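Local coordinates for periplasmic binding protein (Veillonella parvula, PDB 4LJS) that probably captures a small solute, perhaps an iron-siderophore or cobalamin-type compound, outside the cytoplasmic membrane and delivers it to an ABC transporter, at residues I55-I58 with I59-E63; T150-M153 with E154-Y157; L161-F165 with N166-E170. All coordinates share one frame; numbering follows the deposited sequence.

In the fold
How a helix is begun and ended recurs in all three contacts. Contact 1 closes helix 52-60, contact 2 opens helix 151-164, and contact 3 ends that same helix and starts the long helix 168-188, which passes from one lobe of the two-lobed fold to the other. Contacts 1 and 3 have centres about 10 Å apart and are tied by a salt bridge, Glu63 OE1 to Arg167 NH2 at 2.8 Å. Contact 2 lies about 16 Å from contact 1 and about 15 Å from contact 3, centre to centre; it meets contact 1 by packing, with Thr57 OG1 3.6 Å from Tyr157 CE2.

Contact 1 (I55-I58 with I59-E63); sequences IETI and IALGE
Ile58 O faces the end of its own helix, where Glu63 N reaches it with a sound hydrogen bond of 3.1 Å and Leu61 N adds a weak one at 3.2 Å. Ahead of this turn the ordinary helical pattern holds: Ile59 N donates to Ile55 O over 3.1 Å, and Ala60 N to Glu56 O over 2.8 Å. The bond from Glu63 back to Ile58, with Gly62 at a phi of 102°, makes a Schellman motif. Gly62 N itself turns back to Ile59 O. Glycine suits the place, since at these backbone angles a CB would be jammed against Leu61 O.

The helix so ended is the crossover of a beta-alpha-beta unit, strand 47-50, helix 52-60, strand 67-71, in the parallel sheet of one lobe.

Apolar contacts follow the same turns. Ile55 and Ile59 run side by side, and Ile55 CG2 lies 4.0 Å from Ile59 CD1. Ile59 CG1, anti to its own carbonyl carbon (chi1 -68°), is thereby swung back over Ile55 O at 3.3 Å. Leu61 leans on the preceding turn through CG, 3.4 Å from Thr57 O, and continues to Leu161 of helix 151-164. On another side Ile58 CG2 meets Glu63 CB at 4.1 Å, while Ile58 and Ile59 both rest on Ile67 of the next strand.

Charged ends leave the turn. Buried Glu56 forms a salt bridge with Arg298 and also accepts from Gln52 and the backbone N of Arg80, and the Glu63 carboxylate is shared between Arg66, at OE2, and Arg167, at OE1.

Contact 2 (T150-M153 with E154-Y157); sequences TMDM and EYKY
Tyr155 N donates to Met151 O at 3.0 Å, the first of three successive bonds that carry residues 150-157 through the opening turns of helix 151-164. Lys156 N to Asp152 O (3.0 Å) and Tyr157 N to Met153 O (3.0 Å) continue the four-residue spacing. Ahead of them Thr150 occupies the N-cap: its OG1 takes the bond of Met153 N at 3.3 Å, giving a first-turn amide a side-chain acceptor where no earlier helical carbonyl exists.

A water spans the same end, donating to Thr150 O at 3.2 Å and to Glu154 OE2 at 2.9 Å. The bend of Glu154 at chi2 (-50°) turns its carboxylate back along the helix to this water. OE2 accepts from the water and from Ser141 OG, OE1 from Gly296 N, so the buried carboxylate is held by three bonds.

The helix begins near the middle of the two-lobed fold, probably close to where the lobes meet: Met151, present as selenomethionine, reaches helices 215-222 and 299-310, whereas Tyr157, with CG anti to its backbone N (chi1 178°), extends to Asn53, Ser54 and Thr57 of helix 52-60.

Met151 and Tyr155 run alongside each other. The bent end of the former brings its methyl CE to 3.3 Å from Tyr155 OH and also near CZ, while the backbone of the same residue covers the ring from above: Met151 O stands over one face, 3.6 Å from Tyr155 CG and offset toward the rim. Asp152 approaches from another direction, its OD1 near Tyr155 CD2 and its carboxylate plane turned 54° from the ring. Farther along, Tyr157 CB rests against Met153 O.

Contact 3 (L161-F165 with N166-E170); sequences LGRIF and NRNME
Gly162 O receives the hydrogen bond of Arg167 N at 2.7 Å, the long return bond of a Schellman motif that ends helix 151-164. Asn166, with a phi of 48°, is its C-prime residue, and its N reaches Arg163 O in a weak bond of 3.4 Å. The chain then restarts at once, with Arg167 as N-cap of helix 168-188. The lack of a side chain at Gly162 matters, for a CB there would lie a tight 3.3 Å from Arg167 O.

Arg163 O has a second partner, a water donating to it at 2.7 Å. That water accepts in turn from Asn168 ND2 at 3.0 Å, so the new helix is linked to the old one through solvent. The other end of the same amide touches carbon: Asn168 OD1 lies 3.4 Å from Arg163 CG, the two side chains crossing with their flat groups 36° apart.

Arg167 bends at chi2, its CG packing 3.4 Å from Phe165 O, and sends its guanidinium to two carboxylates, Glu170 and Glu63, the latter just past the end of helix 52-60. A leucine in its place would probably leave Glu170 without this partner and Glu63 with Arg66 but not its second arginine, the two helix ends less firmly joined. Arg167 NH1 meets Glu170 OE2 at 3.0 Å, the oxygen lying nearly in the guanidinium plane but itself approached from 56° above the carboxylate plane.

Contact 1 (I55-I58 with I59-E63)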
loop_
_atom_site.group_PDB
_atom_site.type_symbol
_atom_site.label_atom_id
_atom_site.label_comp_id
_atom_site.label_asym_id
_atom_site.label_seq_id
_atom_site.Cartn_x
_atom_site.Cartn_y
_atom_site.Cartn_z
ATOM N N ILE A 55 5.953 7.338 2.431
ATOM C CA ILE A 55 6.513 8.365 1.559
ATOM C C ILE A 55 5.480 8.977 0.630
ATOM O O ILE A 55 5.273 10.194 0.648
ATOM C CB ILE A 55 7.686 7.803 0.734
ATOM C CG1 ILE A 55 8.763 7.247 1.680
ATOM C CG2 ILE A 55 8.266 8.886 -0.177
ATOM C CD1 ILE A 55 9.709 6.258 1.030
ATOM N N GLU A 56 4.824 8.137 -0.171
ATOM C CA GLU A 56 3.874 8.626 -1.167
ATOM C C GLU A 56 2.594 9.228 -0.586
ATOM O O GLU A 56 2.004 10.124 -1.197
ATOM C CB GLU A 56 3.529 7.539 -2.198
ATOM C CG GLU A 56 4.596 7.358 -3.264
ATOM C CD GLU A 56 4.100 6.589 -4.478
ATOM O OE1 GLU A 56 3.689 7.237 -5.471
ATOM O OE2 GLU A 56 4.131 5.339 -4.442
ATOM N N THR A 57 2.149 8.738 0.571
ATOM C CA THR A 57 0.934 9.286 1.183
ATOM C C THR A 57 1.163 10.725 1.645
ATOM O O THR A 57 0.329 11.600 1.415
ATOM C CB THR A 57 0.415 8.425 2.363
ATOM O OG1 THR A 57 0.174 7.079 1.913
ATOM C CG2 THR A 57 -0.884 9.008 2.934
ATOM N N ILE A 58 2.304 10.974 2.282
ATOM C CA ILE A 58 2.623 12.317 2.723
ATOM C C ILE A 58 2.810 13.237 1.516
ATOM O O ILE A 58 2.360 14.384 1.522
ATOM C CB ILE A 58 3.853 12.339 3.636
ATOM C CG1 ILE A 58 3.521 11.668 4.973
ATOM C CG2 ILE A 58 4.314 13.775 3.850
ATOM C CD1 ILE A 58 4.763 11.270 5.799
ATOM N N ILE A 59 3.438 12.720 0.466
ATOM C CA ILE A 59 3.546 13.478 -0.771
ATOM C C ILE A 59 2.164 13.800 -1.352
ATOM O O ILE A 59 1.901 14.938 -1.758
ATOM C CB ILE A 59 4.417 12.753 -1.805
ATOM C CG1 ILE A 59 5.880 12.723 -1.323
ATOM C CG2 ILE A 59 4.302 13.431 -3.154
ATOM C CD1 ILE A 59 6.833 11.970 -2.248
ATOM N N ALA A 60 1.273 12.811 -1.356
ATOM C CA ALA A 60 -0.063 12.985 -1.925
ATOM C C ALA A 60 -0.878 14.029 -1.168
ATOM O O ALA A 60 -1.789 14.631 -1.723
ATOM C CB ALA A 60 -0.822 11.650 -1.954
ATOM N N LEU A 61 -0.555 14.221 0.105
ATOM C CA LEU A 61 -1.268 15.188 0.938
ATOM C C LEU A 61 -0.721 16.603 0.739
ATOM O O LEU A 61 -1.297 17.568 1.226
ATOM C CB LEU A 61 -1.175 14.790 2.413
ATOM C CG LEU A 61 -2.010 13.583 2.854
ATOM C CD1 LEU A 61 -1.623 13.179 4.271
ATOM C CD2 LEU A 61 -3.515 13.879 2.764
ATOM N N GLY A 62 0.403 16.710 0.033
ATOM C CA GLY A 62 0.970 17.999 -0.320
ATOM C C GLY A 62 2.140 18.409 0.550
ATOM O O GLY A 62 2.629 19.529 0.450
ATOM N N GLU A 63 2.603 17.501 1.401
ATOM C CA GLU A 63 3.602 17.867 2.393
ATOM C C GLU A 63 4.955 17.187 2.199
ATOM O O GLU A 63 5.695 16.972 3.159
ATOM C CB GLU A 63 3.059 17.643 3.811
ATOM C CG GLU A 63 1.925 18.603 4.204
ATOM C CD GLU A 63 2.334 20.079 4.176
ATOM O OE1 GLU A 63 1.430 20.949 4.181
ATOM O OE2 GLU A 63 3.549 20.377 4.162
#

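Contact 2 (T150-M153 with E154-Y157)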
loop_
_atom_site.group_PDB
_atom_site.type_symbol
_atom_site.label_atom_id
_atom_site.label_comp_id
_atom_site.label_asym_id
_atom_site.label_seq_id
_atom_site.Cartn_x
_atom_site.Cartn_y
_atom_site.Cartn_z
ATOM N N THR A 150 -7.592 -4.836 5.681
ATOM C CA THR A 150 -8.748 -4.274 4.985
ATOM C C THR A 150 -8.470 -2.936 4.302
ATOM O O THR A 150 -7.476 -2.261 4.607
ATOM C CB THR A 150 -9.939 -4.062 5.952
ATOM O OG1 THR A 150 -9.578 -3.095 6.945
ATOM C CG2 THR A 150 -10.353 -5.387 6.633
HETATM N N MSE A 151 -9.367 -2.557 3.389
HETATM C CA MSE A 151 -9.316 -1.243 2.765
HETATM C C MSE A 151 -9.516 -0.155 3.816
HETATM O O MSE A 151 -8.886 0.903 3.757
HETATM C CB MSE A 151 -10.376 -1.124 1.661
HETATM C CG MSE A 151 -10.173 -2.098 0.511
HETATM SE SE MSE A 151 -11.397 -1.805 -0.973
HETATM C CE MSE A 151 -10.659 -0.124 -1.602
ATOM N N ASP A 152 -10.400 -0.428 4.772
ATOM C CA ASP A 152 -10.667 0.478 5.883
ATOM C C ASP A 152 -9.401 0.933 6.611
ATOM O O ASP A 152 -9.244 2.121 6.892
ATOM C CB ASP A 152 -11.643 -0.156 6.876
ATOM C CG ASP A 152 -13.087 -0.076 6.405
ATOM O OD1 ASP A 152 -13.376 0.747 5.507
ATOM O OD2 ASP A 152 -13.933 -0.834 6.931
HETATM N N MSE A 153 -8.502 0.000 6.913
HETATM C CA MSE A 153 -7.249 0.368 7.577
HETATM C C MSE A 153 -6.464 1.387 6.766
HETATM O O MSE A 153 -5.849 2.283 7.335
HETATM C CB MSE A 153 -6.369 -0.851 7.830
HETATM C CG MSE A 153 -6.912 -1.792 8.861
HETATM SE SE MSE A 153 -5.871 -3.429 8.878
HETATM C CE MSE A 153 -6.943 -4.415 10.198
ATOM N N GLU A 154 -6.482 1.243 5.439
ATOM C CA GLU A 154 -5.777 2.188 4.569
ATOM C C GLU A 154 -6.441 3.563 4.587
ATOM O O GLU A 154 -5.754 4.588 4.612
ATOM C CB GLU A 154 -5.676 1.659 3.135
ATOM C CG GLU A 154 -4.924 0.340 3.015
ATOM C CD GLU A 154 -3.572 0.365 3.725
ATOM O OE1 GLU A 154 -2.807 1.341 3.539
ATOM O OE2 GLU A 154 -3.282 -0.592 4.474
ATOM N N TYR A 155 -7.774 3.585 4.579
ATOM C CA TYR A 155 -8.510 4.846 4.670
ATOM C C TYR A 155 -8.160 5.607 5.951
ATOM O O TYR A 155 -7.893 6.805 5.910
ATOM C CB TYR A 155 -10.021 4.608 4.607
ATOM C CG TYR A 155 -10.503 4.093 3.270
ATOM C CD1 TYR A 155 -9.801 4.374 2.108
ATOM C CD2 TYR A 155 -11.666 3.331 3.167
ATOM C CE1 TYR A 155 -10.237 3.909 0.880
ATOM C CE2 TYR A 155 -12.108 2.856 1.937
ATOM C CZ TYR A 155 -11.383 3.150 0.796
ATOM O OH TYR A 155 -11.796 2.695 -0.441
ATOM N N LYS A 156 -8.170 4.905 7.083
ATOM C CA LYS A 156 -7.884 5.532 8.366
ATOM C C LYS A 156 -6.448 6.043 8.375
ATOM O O LYS A 156 -6.160 7.112 8.915
ATOM C CB LYS A 156 -8.092 4.543 9.520
ATOM C CG LYS A 156 -7.439 5.005 10.834
ATOM C CD LYS A 156 -7.751 4.078 12.015
ATOM C CE LYS A 156 -6.965 4.470 13.273
ATOM N NZ LYS A 156 -5.500 4.166 13.173
ATOM N N TYR A 157 -5.559 5.264 7.767
ATOM C CA TYR A 157 -4.149 5.610 7.671
ATOM C C TYR A 157 -4.019 6.964 6.992
ATOM O O TYR A 157 -3.364 7.873 7.499
ATOM C CB TYR A 157 -3.427 4.539 6.858
ATOM C CG TYR A 157 -1.948 4.769 6.616
ATOM C CD1 TYR A 157 -1.005 4.407 7.574
ATOM C CD2 TYR A 157 -1.492 5.310 5.415
ATOM C CE1 TYR A 157 0.346 4.585 7.352
ATOM C CE2 TYR A 157 -0.135 5.496 5.181
ATOM C CZ TYR A 157 0.781 5.135 6.158
ATOM O OH TYR A 157 2.134 5.309 5.951
HETATM O O HOH W 1 -4.462 -3.242 4.570
#

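Contact 3 (L161-F165 with N166-E170)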
loop_
_atom_site.group_PDB
_atom_site.type_symbol
_atom_site.label_atom_id
_atom_site.label_comp_id
_atom_site.label_asym_id
_atom_site.label_seq_id
_atom_site.Cartn_x
_atom_site.Cartn_y
_atom_site.Cartn_z
ATOM N N LEU A 161 -2.847 10.624 8.821
ATOM C CA LEU A 161 -1.777 11.463 8.311
ATOM C C LEU A 161 -2.340 12.832 7.924
ATOM O O LEU A 161 -1.721 13.855 8.189
ATOM C CB LEU A 161 -1.051 10.779 7.151
ATOM C CG LEU A 161 -0.188 9.591 7.608
ATOM C CD1 LEU A 161 0.408 8.833 6.428
ATOM C CD2 LEU A 161 0.923 10.055 8.555
ATOM N N GLY A 162 -3.533 12.844 7.336
ATOM C CA GLY A 162 -4.226 14.089 7.054
ATOM C C GLY A 162 -4.391 14.981 8.276
ATOM O O GLY A 162 -4.153 16.186 8.207
ATOM N N ARG A 163 -4.792 14.396 9.404
ATOM C CA ARG A 163 -4.929 15.169 10.638
ATOM C C ARG A 163 -3.573 15.673 11.149
ATOM O O ARG A 163 -3.450 16.815 11.593
ATOM C CB ARG A 163 -5.623 14.355 11.736
ATOM C CG ARG A 163 -7.056 13.967 11.442
ATOM C CD ARG A 163 -7.669 13.229 12.631
ATOM N NE ARG A 163 -7.809 14.099 13.799
ATOM C CZ ARG A 163 -7.863 13.669 15.057
ATOM N NH1 ARG A 163 -7.779 12.370 15.321
ATOM N NH2 ARG A 163 -7.994 14.538 16.053
ATOM N N ILE A 164 -2.563 14.815 11.091
ATOM C CA ILE A 164 -1.228 15.180 11.552
ATOM C C ILE A 164 -0.665 16.368 10.760
ATOM O O ILE A 164 -0.068 17.274 11.337
ATOM C CB ILE A 164 -0.264 13.967 11.506
ATOM C CG1 ILE A 164 -0.678 12.920 12.545
ATOM C CG2 ILE A 164 1.183 14.399 11.745
ATOM C CD1 ILE A 164 0.185 11.659 12.534
ATOM N N PHE A 165 -0.896 16.387 9.449
ATOM C CA PHE A 165 -0.326 17.425 8.590
ATOM C C PHE A 165 -1.255 18.574 8.256
ATOM O O PHE A 165 -0.966 19.356 7.348
ATOM C CB PHE A 165 0.210 16.805 7.302
ATOM C CG PHE A 165 1.445 15.996 7.514
ATOM C CD1 PHE A 165 2.679 16.601 7.519
ATOM C CD2 PHE A 165 1.365 14.639 7.761
ATOM C CE1 PHE A 165 3.823 15.862 7.736
ATOM C CE2 PHE A 165 2.501 13.897 7.978
ATOM C CZ PHE A 165 3.733 14.508 7.971
ATOM N N ASN A 166 -2.355 18.678 8.997
ATOM C CA ASN A 166 -3.421 19.630 8.692
ATOM C C ASN A 166 -3.844 19.610 7.217
ATOM O O ASN A 166 -3.997 20.660 6.586
ATOM C CB ASN A 166 -3.033 21.052 9.115
ATOM C CG ASN A 166 -4.237 21.970 9.208
ATOM O OD1 ASN A 166 -5.319 21.543 9.610
ATOM N ND2 ASN A 166 -4.062 23.227 8.818
ATOM N N ARG A 167 -4.009 18.410 6.669
ATOM C CA ARG A 167 -4.430 18.249 5.280
ATOM C C ARG A 167 -5.686 17.394 5.245
ATOM O O ARG A 167 -5.762 16.399 4.528
ATOM C CB ARG A 167 -3.320 17.604 4.438
ATOM C CG ARG A 167 -2.085 18.483 4.237
ATOM C CD ARG A 167 -2.368 19.682 3.341
ATOM N NE ARG A 167 -1.148 20.430 3.052
ATOM C CZ ARG A 167 -1.003 21.251 2.017
ATOM N NH1 ARG A 167 -2.009 21.425 1.170
ATOM N NH2 ARG A 167 0.146 21.893 1.825
ATOM N N ASN A 168 -6.670 17.788 6.040
ATOM C CA ASN A 168 -7.895 17.014 6.175
ATOM C C ASN A 168 -8.727 17.035 4.908
ATOM O O ASN A 168 -9.257 16.008 4.493
ATOM C CB ASN A 168 -8.706 17.520 7.369
ATOM C CG ASN A 168 -7.927 17.432 8.656
ATOM O OD1 ASN A 168 -7.626 16.334 9.130
ATOM N ND2 ASN A 168 -7.563 18.584 9.217
HETATM N N MSE A 169 -8.832 18.206 4.290
HETATM C CA MSE A 169 -9.571 18.329 3.043
HETATM C C MSE A 169 -8.960 17.445 1.949
HETATM O O MSE A 169 -9.674 16.737 1.239
HETATM C CB MSE A 169 -9.628 19.786 2.599
HETATM C CG MSE A 169 -10.516 20.007 1.396
HETATM SE SE MSE A 169 -9.508 20.533 -0.179
HETATM C CE MSE A 169 -9.454 22.448 0.160
ATOM N N GLU A 170 -7.636 17.465 1.836
ATOM C CA GLU A 170 -6.953 16.658 0.834
ATOM C C GLU A 170 -7.130 15.161 1.110
ATOM O O GLU A 170 -7.345 14.369 0.192
ATOM C CB GLU A 170 -5.466 17.032 0.764
ATOM C CG GLU A 170 -5.190 18.450 0.228
ATOM C CD GLU A 170 -5.324 19.555 1.284
ATOM O OE1 GLU A 170 -5.850 19.295 2.385
ATOM O OE2 GLU A 170 -4.896 20.697 1.008
HETATM O O HOH W 2 -5.630 18.371 11.559
#